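Local coordinates for coelenterazine-binding protein with bound coelenterazine (Renilla muelleri, PDB 2HPS) that binds the luciferin coelenterazine and, once calcium is bound, makes it available for reaction with luciferase and oxygen, at residues R9-L13 against V83-L89; E37-I43 against T57-F61. All coordinates share one frame; numbering follows the deposited sequence. Where two conformers were deposited one is given.

Two helix pairs from the first half of the chain show two ways in which helices of an EF-hand protein pack, one steeply crossed and one nearly antiparallel. Along the sequence the order is 9-13, 37-43, 57-61, 83-89, so contact 2 falls within the span bracketed by contact 1. Contact 1 joins helix 6-21 to helix 78-91; contact 2 joins helix 33-47 to helix 51-68. Their centres lie about 22 Å apart, the nearest atoms about 10 Å, and they do not touch. Contact 2 lines the coelenterazine pocket, whereas contact 1 lies farther from it.

Contact 1: R9-L13 against V83-L89; sequences RAYHL and VNATDSL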
ATOM      1  N   ARG A   9       6.064 -10.255  15.383  1.00 12.68           N
ATOM      2  CA  ARG A   9       7.062  -9.699  14.473  1.00 12.22           C
ATOM      3  C   ARG A   9       7.087 -10.500  13.168  1.00 11.71           C
ATOM      4  O   ARG A   9       7.160  -9.920  12.083  1.00 11.15           O
ATOM      5  CB  ARG A   9       8.451  -9.652  15.107  1.00 12.76           C
ATOM      6  CG  ARG A   9       9.474  -9.002  14.168  1.00 14.11           C
ATOM      7  CD  ARG A   9      10.820  -8.830  14.831  1.00 15.50           C
ATOM      8  NE  ARG A   9      11.775  -8.203  13.911  1.00 14.77           N
ATOM      9  CZ  ARG A   9      11.888  -6.895  13.667  1.00 17.33           C
ATOM     10  NH1 ARG A   9      11.109  -6.002  14.282  1.00 16.89           N
ATOM     11  NH2 ARG A   9      12.799  -6.476  12.795  1.00 15.16           N
ATOM     12  N   ALA A  10       7.005 -11.827  13.282  1.00 11.21           N
ATOM     13  CA  ALA A  10       7.000 -12.687  12.092  1.00 11.01           C
ATOM     14  C   ALA A  10       5.860 -12.317  11.159  1.00 10.64           C
ATOM     15  O   ALA A  10       6.067 -12.147   9.956  1.00 10.69           O
ATOM     16  CB  ALA A  10       6.899 -14.175  12.493  1.00 10.89           C
ATOM     17  N   TYR A  11       4.662 -12.161  11.728  1.00 11.36           N
ATOM     18  CA  TYR A  11       3.482 -11.874  10.920  1.00 11.31           C
ATOM     19  C   TYR A  11       3.590 -10.476  10.284  1.00 11.50           C
ATOM     20  O   TYR A  11       3.304 -10.298   9.103  1.00 10.58           O
ATOM     21  CB  TYR A  11       2.206 -12.009  11.768  1.00 10.96           C
ATOM     22  CG  TYR A  11       0.962 -11.648  10.989  1.00 11.56           C
ATOM     23  CD1 TYR A  11       0.561 -12.416   9.886  1.00 11.85           C
ATOM     24  CD2 TYR A  11       0.238 -10.495  11.298  1.00 12.04           C
ATOM     25  CE1 TYR A  11      -0.571 -12.070   9.130  1.00 12.34           C
ATOM     26  CE2 TYR A  11      -0.882 -10.137  10.549  1.00 11.78           C
ATOM     27  CZ  TYR A  11      -1.279 -10.917   9.469  1.00 12.45           C
ATOM     28  OH  TYR A  11      -2.395 -10.575   8.739  1.00 13.74           O
ATOM     29  N   HIS A  12       4.016  -9.493  11.076  1.00 11.15           N
ATOM     30  CA  HIS A  12       4.151  -8.135  10.538  1.00 11.07           C
ATOM     31  C   HIS A  12       5.170  -8.085   9.411  1.00 10.72           C
ATOM     32  O   HIS A  12       4.904  -7.494   8.356  1.00 10.43           O
ATOM     33  CB  HIS A  12       4.497  -7.119  11.623  1.00 11.56           C
ATOM     34  CG  HIS A  12       4.228  -5.716  11.197  1.00 11.87           C
ATOM     35  ND1 HIS A  12       5.128  -4.977  10.461  1.00 12.27           N
ATOM     36  CD2 HIS A  12       3.124  -4.943  11.338  1.00 12.95           C
ATOM     37  CE1 HIS A  12       4.591  -3.802  10.172  1.00 13.00           C
ATOM     38  NE2 HIS A  12       3.384  -3.750  10.709  1.00 13.08           N
ATOM     39  N   LEU A  13       6.306  -8.762   9.590  1.00 10.71           N
ATOM     40  CA  LEU A  13       7.298  -8.819   8.501  1.00 11.13           C
ATOM     41  C   LEU A  13       6.763  -9.507   7.255  1.00 11.30           C
ATOM     42  O   LEU A  13       7.133  -9.150   6.133  1.00 11.81           O
ATOM     43  CB  LEU A  13       8.571  -9.542   8.965  1.00 10.97           C
ATOM     44  CG  LEU A  13       9.479  -8.810   9.951  1.00 11.68           C
ATOM     45  CD1 LEU A  13      10.519  -9.790  10.522  1.00 13.83           C
ATOM     46  CD2 LEU A  13      10.198  -7.658   9.227  1.00 13.13           C
ATOM     47  N   VAL A  83      12.023  -5.356   6.649  1.00 14.31           N
ATOM     48  CA  VAL A  83      12.496  -5.098   7.998  1.00 13.95           C
ATOM     49  C   VAL A  83      12.452  -3.590   8.320  1.00 14.16           C
ATOM     50  O   VAL A  83      12.025  -3.191   9.402  1.00 13.68           O
ATOM     51  CB  VAL A  83      13.918  -5.691   8.214  1.00 14.68           C
ATOM     52  CG1 VAL A  83      14.524  -5.119   9.450  1.00 13.08           C
ATOM     53  CG2 VAL A  83      13.850  -7.250   8.299  1.00 15.33           C
ATOM     54  N   ASN A  84      12.890  -2.769   7.373  1.00 13.99           N
ATOM     55  CA  ASN A  84      12.864  -1.310   7.552  1.00 13.83           C
ATOM     56  C   ASN A  84      11.437  -0.794   7.767  1.00 13.78           C
ATOM     57  O   ASN A  84      11.211   0.050   8.636  1.00 14.57           O
ATOM     58  CB  ASN A  84      13.516  -0.613   6.370  1.00 13.88           C
ATOM     59  CG  ASN A  84      15.025  -0.856   6.302  1.00 14.72           C
ATOM     60  OD1 ASN A  84      15.661  -1.194   7.306  1.00 18.49           O
ATOM     61  ND2 ASN A  84      15.592  -0.668   5.124  1.00 16.33           N
ATOM     62  N   ALA A  85      10.490  -1.344   7.005  1.00 13.73           N
ATOM     63  CA  ALA A  85       9.063  -1.025   7.165  1.00 13.25           C
ATOM     64  C   ALA A  85       8.541  -1.399   8.555  1.00 13.33           C
ATOM     65  O   ALA A  85       7.911  -0.592   9.243  1.00 13.89           O
ATOM     66  CB  ALA A  85       8.232  -1.744   6.052  1.00 14.08           C
ATOM     67  N   THR A  86       8.786  -2.641   8.982  1.00 12.10           N
ATOM     68  CA  THR A  86       8.313  -3.121  10.273  1.00 13.46           C
ATOM     69  C   THR A  86       8.935  -2.310  11.406  1.00 14.43           C
ATOM     70  O   THR A  86       8.227  -1.854  12.318  1.00 14.57           O
ATOM     71  CB  THR A  86       8.618  -4.635  10.407  1.00 12.37           C
ATOM     72  OG1 THR A  86       7.811  -5.333   9.437  1.00 11.97           O
ATOM     73  CG2 THR A  86       8.321  -5.155  11.828  1.00 12.99           C
ATOM     74  N   ASP A  87      10.251  -2.100  11.319  1.00 14.62           N
ATOM     75  CA  ASP A  87      10.975  -1.345  12.356  1.00 16.49           C
ATOM     76  C   ASP A  87      10.420   0.077  12.472  1.00 16.41           C
ATOM     77  O   ASP A  87      10.160   0.541  13.581  1.00 17.36           O
ATOM     78  CB  ASP A  87      12.489  -1.302  12.068  1.00 16.75           C
ATOM     79  CG  ASP A  87      13.197  -2.607  12.397  1.00 20.07           C
ATOM     80  OD1 ASP A  87      12.596  -3.479  13.051  1.00 21.10           O
ATOM     81  OD2 ASP A  87      14.370  -2.759  11.976  1.00 24.23           O
ATOM     82  N   SER A  88      10.224   0.734  11.329  1.00 16.13           N
ATOM     83  CA  SER A  88       9.682   2.111  11.291  1.00 15.77           C
ATOM     84  C   SER A  88       8.239   2.215  11.785  1.00 15.79           C
ATOM     85  O   SER A  88       7.932   3.030  12.672  1.00 15.21           O
ATOM     86  CB  SER A  88       9.859   2.763   9.919  0.65 16.02           C
ATOM     87  OG  SER A  88       9.241   2.028   8.887  0.65 17.64           O
ATOM     88  N   LEU A  89       7.361   1.379  11.224  1.00 15.06           N
ATOM     89  CA  LEU A  89       5.933   1.433  11.565  1.00 15.16           C
ATOM     90  C   LEU A  89       5.627   1.086  13.001  1.00 16.10           C
ATOM     91  O   LEU A  89       4.793   1.737  13.619  1.00 16.48           O
ATOM     92  CB  LEU A  89       5.120   0.527  10.635  1.00 14.48           C
ATOM     93  CG  LEU A  89       5.006   1.078   9.217  1.00 14.11           C
ATOM     94  CD1 LEU A  89       4.603  -0.025   8.244  1.00 13.61           C
ATOM     95  CD2 LEU A  89       4.028   2.274   9.174  1.00 14.43           C
TER
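The guanidinium of Arg9 and the imidazole of His12 both meet helix 78-91 with their edges. At the guanidinium edge lies Asp87, whose carboxylate is nearly coplanar with it, the planes 27° apart. The grip is end-on, and both nitrogens converge on a single oxygen. Arg9 NH2 reaches Asp87 OD1 at 3.0 Å, on the syn side and somewhat out of the carboxylate plane. Arg9 NH1 meets Asp87 OD1 at 3.2 Å, nearly in line with its C-O bond. This salt bridge takes the full length of the arginine, with CG anti to the backbone N (chi1 -177°) and the chain straight on to NE. Val83 CG1 also lies near the guanidinium plane, and Thr86 CG2 comes up to Arg9 NH1 obliquely.

At the imidazole edge, Thr86 OG1 lies in the ring plane, 2.9 Å from His12 ND1, in a nearly straight hydrogen bond whose donor could be either atom. Because His12 NE2 is bonded to the backbone oxygen of Leu168, both ring nitrogens of this buried histidine have partners and the rotation of the ring is fixed. Leu89 CD1 borders the same ring at its edge, 4.2 Å from His12 CE1.

Thr86 is the hub. Leu13 crosses it at about a right angle, bringing CD2 to 3.3 Å from Thr86 OG1, and the same methyl meets Val83 CG2 at 3.8 Å. The polar pair is thus flanked by apolar groups, with the salt bridge toward the more exposed side.

The short axes approach to 9.9 Å at 119°. Met16, farther along helix 6-21, extends the packing against Ala85, Thr86 and Leu89. Helix 157-169 closes in on both helices: Leu168 and Phe169 touch Leu89, and the Leu168 oxygen holds His12.

Contact 2: E37-I43 against T57-F61; sequences ELIAVRI and TRQEF. With CTZ (c2-hydroxy-coelenterazine), chain B.
Phe61, Ala40 and Arg58 bury much of the surface where helices 33-47 and 51-68 meet. Ala40 CB sits over one face of the Phe61 ring, 4.2 Å from its centroid and 25° off the normal, a CH-pi contact offset toward the rim. Ile43 and Ile39 approach the outer end of the ring obliquely, from the same side as Ala40: Ile43 CD1 lies 3.5 Å from Phe61 CZ, and Ile39 CG2 lies 3.5 Å from Phe61 CE2. Ile39 CG2 also touches C10 of the bound c2-hydroxy-coelenterazine at 3.5 Å, and Phe61 CE2 comes to 3.8 Å from its C13, so this packing forms part of the luciferin pocket wall.

Arg58 works on the other flank. In the conformer described here, its chain bends at chi3 and turns NH1 to Glu37 OE1, 3.0 Å away in the guanidinium plane. The nitrogen comes in on the syn side but well out of the carboxylate plane, the two flat groups being clearly turned against each other. Glu55 takes NH2 in a second salt bridge.

The short axes run nearly antiparallel, at 155° and 8.9 Å, consistent with the small side chain of Ala40 at the closest point of the two backbones. Helix 102-111 packs on Ile43, Thr57 and Phe61, and helix 121-131 reaches Ile43 through Phe127 and Val131.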
ATOM      1  N   GLU A  37       9.125   5.140  -7.102  1.00 15.44           N
ATOM      2  CA  GLU A  37       8.625   6.265  -7.898  1.00 15.93           C
ATOM      3  C   GLU A  37       7.765   5.798  -9.062  1.00 15.15           C
ATOM      4  O   GLU A  37       6.838   6.480  -9.451  1.00 14.52           O
ATOM      5  CB  GLU A  37       9.794   7.088  -8.453  1.00 17.01           C
ATOM      6  CG  GLU A  37      10.667   7.761  -7.399  1.00 19.10           C
ATOM      7  CD  GLU A  37      11.752   8.622  -8.025  1.00 18.95           C
ATOM      8  OE1 GLU A  37      11.418   9.746  -8.445  1.00 23.10           O
ATOM      9  OE2 GLU A  37      12.926   8.179  -8.093  1.00 25.90           O
ATOM     10  N   LEU A  38       8.073   4.625  -9.620  1.00 13.87           N
ATOM     11  CA  LEU A  38       7.264   4.096 -10.711  1.00 14.29           C
ATOM     12  C   LEU A  38       5.802   3.923 -10.297  1.00 14.13           C
ATOM     13  O   LEU A  38       4.896   4.190 -11.079  1.00 14.60           O
ATOM     14  CB  LEU A  38       7.832   2.761 -11.204  1.00 13.98           C
ATOM     15  CG  LEU A  38       7.048   2.019 -12.301  1.00 14.23           C
ATOM     16  CD1 LEU A  38       6.906   2.841 -13.575  1.00 15.45           C
ATOM     17  CD2 LEU A  38       7.728   0.654 -12.594  1.00 14.72           C
ATOM     18  N   ILE A  39       5.590   3.447  -9.072  1.00 14.35           N
ATOM     19  CA  ILE A  39       4.232   3.327  -8.521  1.00 14.21           C
ATOM     20  C   ILE A  39       3.531   4.691  -8.494  1.00 14.45           C
ATOM     21  O   ILE A  39       2.400   4.825  -8.969  1.00 14.02           O
ATOM     22  CB  ILE A  39       4.265   2.677  -7.128  1.00 14.67           C
ATOM     23  CG1 ILE A  39       4.746   1.237  -7.277  1.00 15.49           C
ATOM     24  CG2 ILE A  39       2.864   2.743  -6.459  1.00 14.14           C
ATOM     25  CD1 ILE A  39       5.094   0.557  -5.989  1.00 17.21           C
ATOM     26  N   ALA A  40       4.220   5.717  -7.989  1.00 14.79           N
ATOM     27  CA  ALA A  40       3.634   7.056  -7.965  1.00 15.68           C
ATOM     28  C   ALA A  40       3.308   7.563  -9.384  1.00 16.02           C
ATOM     29  O   ALA A  40       2.286   8.206  -9.609  1.00 15.57           O
ATOM     30  CB  ALA A  40       4.554   8.031  -7.203  1.00 16.40           C
ATOM     31  N   VAL A  41       4.177   7.264 -10.349  1.00 15.69           N
ATOM     32  CA  VAL A  41       3.908   7.637 -11.746  1.00 15.91           C
ATOM     33  C   VAL A  41       2.663   6.919 -12.307  1.00 15.38           C
ATOM     34  O   VAL A  41       1.840   7.513 -13.018  1.00 16.35           O
ATOM     35  CB  VAL A  41       5.145   7.369 -12.645  1.00 16.03           C
ATOM     36  CG1 VAL A  41       4.765   7.420 -14.132  1.00 18.39           C
ATOM     37  CG2 VAL A  41       6.259   8.377 -12.325  1.00 17.07           C
ATOM     38  N   ARG A  42       2.526   5.633 -11.992  1.00 15.18           N
ATOM     39  CA  ARG A  42       1.348   4.897 -12.427  1.00 15.00           C
ATOM     40  C   ARG A  42       0.074   5.475 -11.790  1.00 15.33           C
ATOM     41  O   ARG A  42      -0.974   5.557 -12.450  1.00 16.22           O
ATOM     42  CB  ARG A  42       1.522   3.408 -12.124  1.00 14.63           C
ATOM     43  CG  ARG A  42       2.595   2.734 -13.020  1.00 14.02           C
ATOM     44  CD  ARG A  42       2.655   1.254 -12.666  1.00 14.35           C
ATOM     45  NE  ARG A  42       3.553   0.497 -13.542  1.00 15.76           N
ATOM     46  CZ  ARG A  42       3.880  -0.768 -13.311  1.00 16.20           C
ATOM     47  NH1 ARG A  42       3.384  -1.373 -12.237  1.00 14.86           N
ATOM     48  NH2 ARG A  42       4.703  -1.422 -14.135  1.00 15.91           N
ATOM     49  N   ILE A  43       0.182   5.871 -10.517  1.00 15.59           N
ATOM     50  CA  ILE A  43      -0.942   6.467  -9.777  1.00 15.71           C
ATOM     51  C   ILE A  43      -1.383   7.764 -10.470  1.00 16.18           C
ATOM     52  O   ILE A  43      -2.566   7.964 -10.761  1.00 16.03           O
ATOM     53  CB  ILE A  43      -0.579   6.711  -8.285  1.00 15.57           C
ATOM     54  CG1 ILE A  43      -0.534   5.384  -7.526  1.00 15.13           C
ATOM     55  CG2 ILE A  43      -1.596   7.676  -7.609  1.00 14.19           C
ATOM     56  CD1 ILE A  43       0.163   5.449  -6.173  1.00 15.51           C
ATOM     57  N   THR A  57       2.164  13.564  -4.910  1.00 17.40           N
ATOM     58  CA  THR A  57       2.139  12.089  -4.820  1.00 17.40           C
ATOM     59  C   THR A  57       3.564  11.534  -4.870  1.00 16.74           C
ATOM     60  O   THR A  57       3.959  10.743  -4.002  1.00 15.58           O
ATOM     61  CB  THR A  57       1.274  11.459  -5.931  1.00 17.10           C
ATOM     62  OG1 THR A  57      -0.040  12.038  -5.890  1.00 19.44           O
ATOM     63  CG2 THR A  57       1.170   9.925  -5.763  1.00 17.85           C
ATOM     64  N   ARG A  58       4.355  11.978  -5.849  1.00 15.90           N
ATOM     65  CA  ARG A  58       5.775  11.582  -5.898  1.00 16.47           C
ATOM     66  C   ARG A  58       6.538  11.923  -4.600  1.00 16.30           C
ATOM     67  O   ARG A  58       7.279  11.099  -4.072  1.00 15.25           O
ATOM     68  CB  ARG A  58       6.466  12.190  -7.131  0.65 16.62           C
ATOM     69  CG  ARG A  58       7.681  11.383  -7.623  0.65 17.46           C
ATOM     70  CD  ARG A  58       8.418  12.082  -8.785  0.65 17.03           C
ATOM     71  NE  ARG A  58       8.912  13.415  -8.407  0.65 18.37           N
ATOM     72  CZ  ARG A  58      10.148  13.679  -7.994  0.65 18.05           C
ATOM     73  NH1 ARG A  58      11.063  12.707  -7.915  0.65 19.90           N
ATOM     74  NH2 ARG A  58      10.480  14.924  -7.663  0.65 20.13           N
ATOM     75  N   GLN A  59       6.361  13.143  -4.089  1.00 16.02           N
ATOM     76  CA  GLN A  59       7.060  13.564  -2.891  1.00 16.52           C
ATOM     77  C   GLN A  59       6.684  12.705  -1.675  1.00 15.76           C
ATOM     78  O   GLN A  59       7.543  12.390  -0.853  1.00 15.72           O
ATOM     79  CB  GLN A  59       6.808  15.051  -2.625  1.00 17.56           C
ATOM     80  CG  GLN A  59       7.570  15.958  -3.602  1.00 19.88           C
ATOM     81  CD  GLN A  59       9.086  15.809  -3.500  1.00 23.43           C
ATOM     82  OE1 GLN A  59       9.635  15.629  -2.411  1.00 26.28           O
ATOM     83  NE2 GLN A  59       9.769  15.876  -4.645  1.00 22.71           N
ATOM     84  N   GLU A  60       5.418  12.298  -1.600  1.00 15.51           N
ATOM     85  CA  GLU A  60       4.998  11.469  -0.462  1.00 15.82           C
ATOM     86  C   GLU A  60       5.645  10.097  -0.588  1.00 15.43           C
ATOM     87  O   GLU A  60       6.171   9.561   0.399  1.00 15.64           O
ATOM     88  CB  GLU A  60       3.472  11.375  -0.333  1.00 16.17           C
ATOM     89  CG  GLU A  60       2.994  10.540   0.887  1.00 17.42           C
ATOM     90  CD  GLU A  60       3.466  11.061   2.271  1.00 21.21           C
ATOM     91  OE1 GLU A  60       4.047  12.177   2.410  1.00 21.61           O
ATOM     92  OE2 GLU A  60       3.259  10.322   3.259  1.00 22.60           O
ATOM     93  N   PHE A  61       5.650   9.546  -1.799  1.00 15.39           N
ATOM     94  CA  PHE A  61       6.375   8.289  -2.018  1.00 15.44           C
ATOM     95  C   PHE A  61       7.864   8.379  -1.686  1.00 15.54           C
ATOM     96  O   PHE A  61       8.436   7.450  -1.124  1.00 15.80           O
ATOM     97  CB  PHE A  61       6.140   7.736  -3.428  1.00 15.78           C
ATOM     98  CG  PHE A  61       4.895   6.894  -3.532  1.00 15.84           C
ATOM     99  CD1 PHE A  61       3.636   7.481  -3.428  1.00 17.03           C
ATOM    100  CD2 PHE A  61       4.992   5.513  -3.702  1.00 17.40           C
ATOM    101  CE1 PHE A  61       2.456   6.687  -3.500  1.00 15.44           C
ATOM    102  CE2 PHE A  61       3.843   4.717  -3.765  1.00 16.52           C
ATOM    103  CZ  PHE A  61       2.571   5.306  -3.675  1.00 16.68           C
TER
HETATM  104  N1  CTZ B 187      -0.634  -1.187  -3.688  1.00 13.65           N
HETATM  105  C2  CTZ B 187       0.349  -1.174  -4.628  1.00 13.29           C
HETATM  106  C3  CTZ B 187       0.257  -2.513  -5.214  1.00 12.47           C
HETATM  107  N4  CTZ B 187      -0.719  -3.219  -4.650  1.00 13.91           N
HETATM  108  C5  CTZ B 187      -1.153  -4.478  -4.866  1.00 11.67           C
HETATM  109  C6  CTZ B 187      -2.202  -4.968  -4.083  1.00 12.38           C
HETATM  110  N7  CTZ B 187      -2.784  -4.201  -3.136  1.00 12.96           N
HETATM  111  C8  CTZ B 187      -2.380  -2.933  -2.904  1.00 13.70           C
HETATM  112  C9  CTZ B 187      -1.252  -2.412  -3.712  1.00 12.94           C
HETATM  113  C10 CTZ B 187       1.290  -0.034  -4.936  1.00 13.68           C
HETATM  114  C11 CTZ B 187       2.109   0.199  -3.691  1.00 13.90           C
HETATM  115  C12 CTZ B 187       1.940   1.380  -2.970  1.00 13.04           C
HETATM  116  C13 CTZ B 187       2.667   1.620  -1.810  1.00 16.02           C
HETATM  117  C14 CTZ B 187       3.581   0.652  -1.383  1.00 16.20           C
HETATM  118  C15 CTZ B 187       3.751  -0.544  -2.096  1.00 15.55           C
HETATM  119  C16 CTZ B 187       3.011  -0.774  -3.258  1.00 14.78           C
HETATM  120  O17 CTZ B 187       4.290   0.882  -0.249  1.00 16.86           O
HETATM  121  O18 CTZ B 187       1.011  -2.985  -6.151  1.00 13.35           O
HETATM  122  C19 CTZ B 187      -2.708  -6.336  -4.331  1.00 12.99           C
HETATM  123  C20 CTZ B 187      -1.855  -7.378  -4.704  1.00 11.75           C
HETATM  124  C21 CTZ B 187      -2.368  -8.651  -4.941  1.00 13.48           C
HETATM  125  C22 CTZ B 187      -3.745  -8.887  -4.822  1.00 12.43           C
HETATM  126  C23 CTZ B 187      -4.606  -7.858  -4.467  1.00 13.74           C
HETATM  127  C24 CTZ B 187      -4.089  -6.580  -4.225  1.00 14.40           C
HETATM  128  O25 CTZ B 187      -4.216 -10.140  -5.067  1.00 12.87           O
HETATM  129  C26 CTZ B 187      -2.989  -2.047  -1.832  1.00 13.73           C
HETATM  130  C27 CTZ B 187      -4.208  -1.365  -2.397  1.00 15.55           C
HETATM  131  C28 CTZ B 187      -4.247   0.016  -2.584  1.00 17.71           C
HETATM  132  C29 CTZ B 187      -5.400   0.604  -3.105  1.00 17.01           C
HETATM  133  C30 CTZ B 187      -6.498  -0.198  -3.451  1.00 15.99           C
HETATM  134  C31 CTZ B 187      -6.463  -1.578  -3.251  1.00 16.54           C
HETATM  135  C32 CTZ B 187      -5.313  -2.162  -2.715  1.00 16.58           C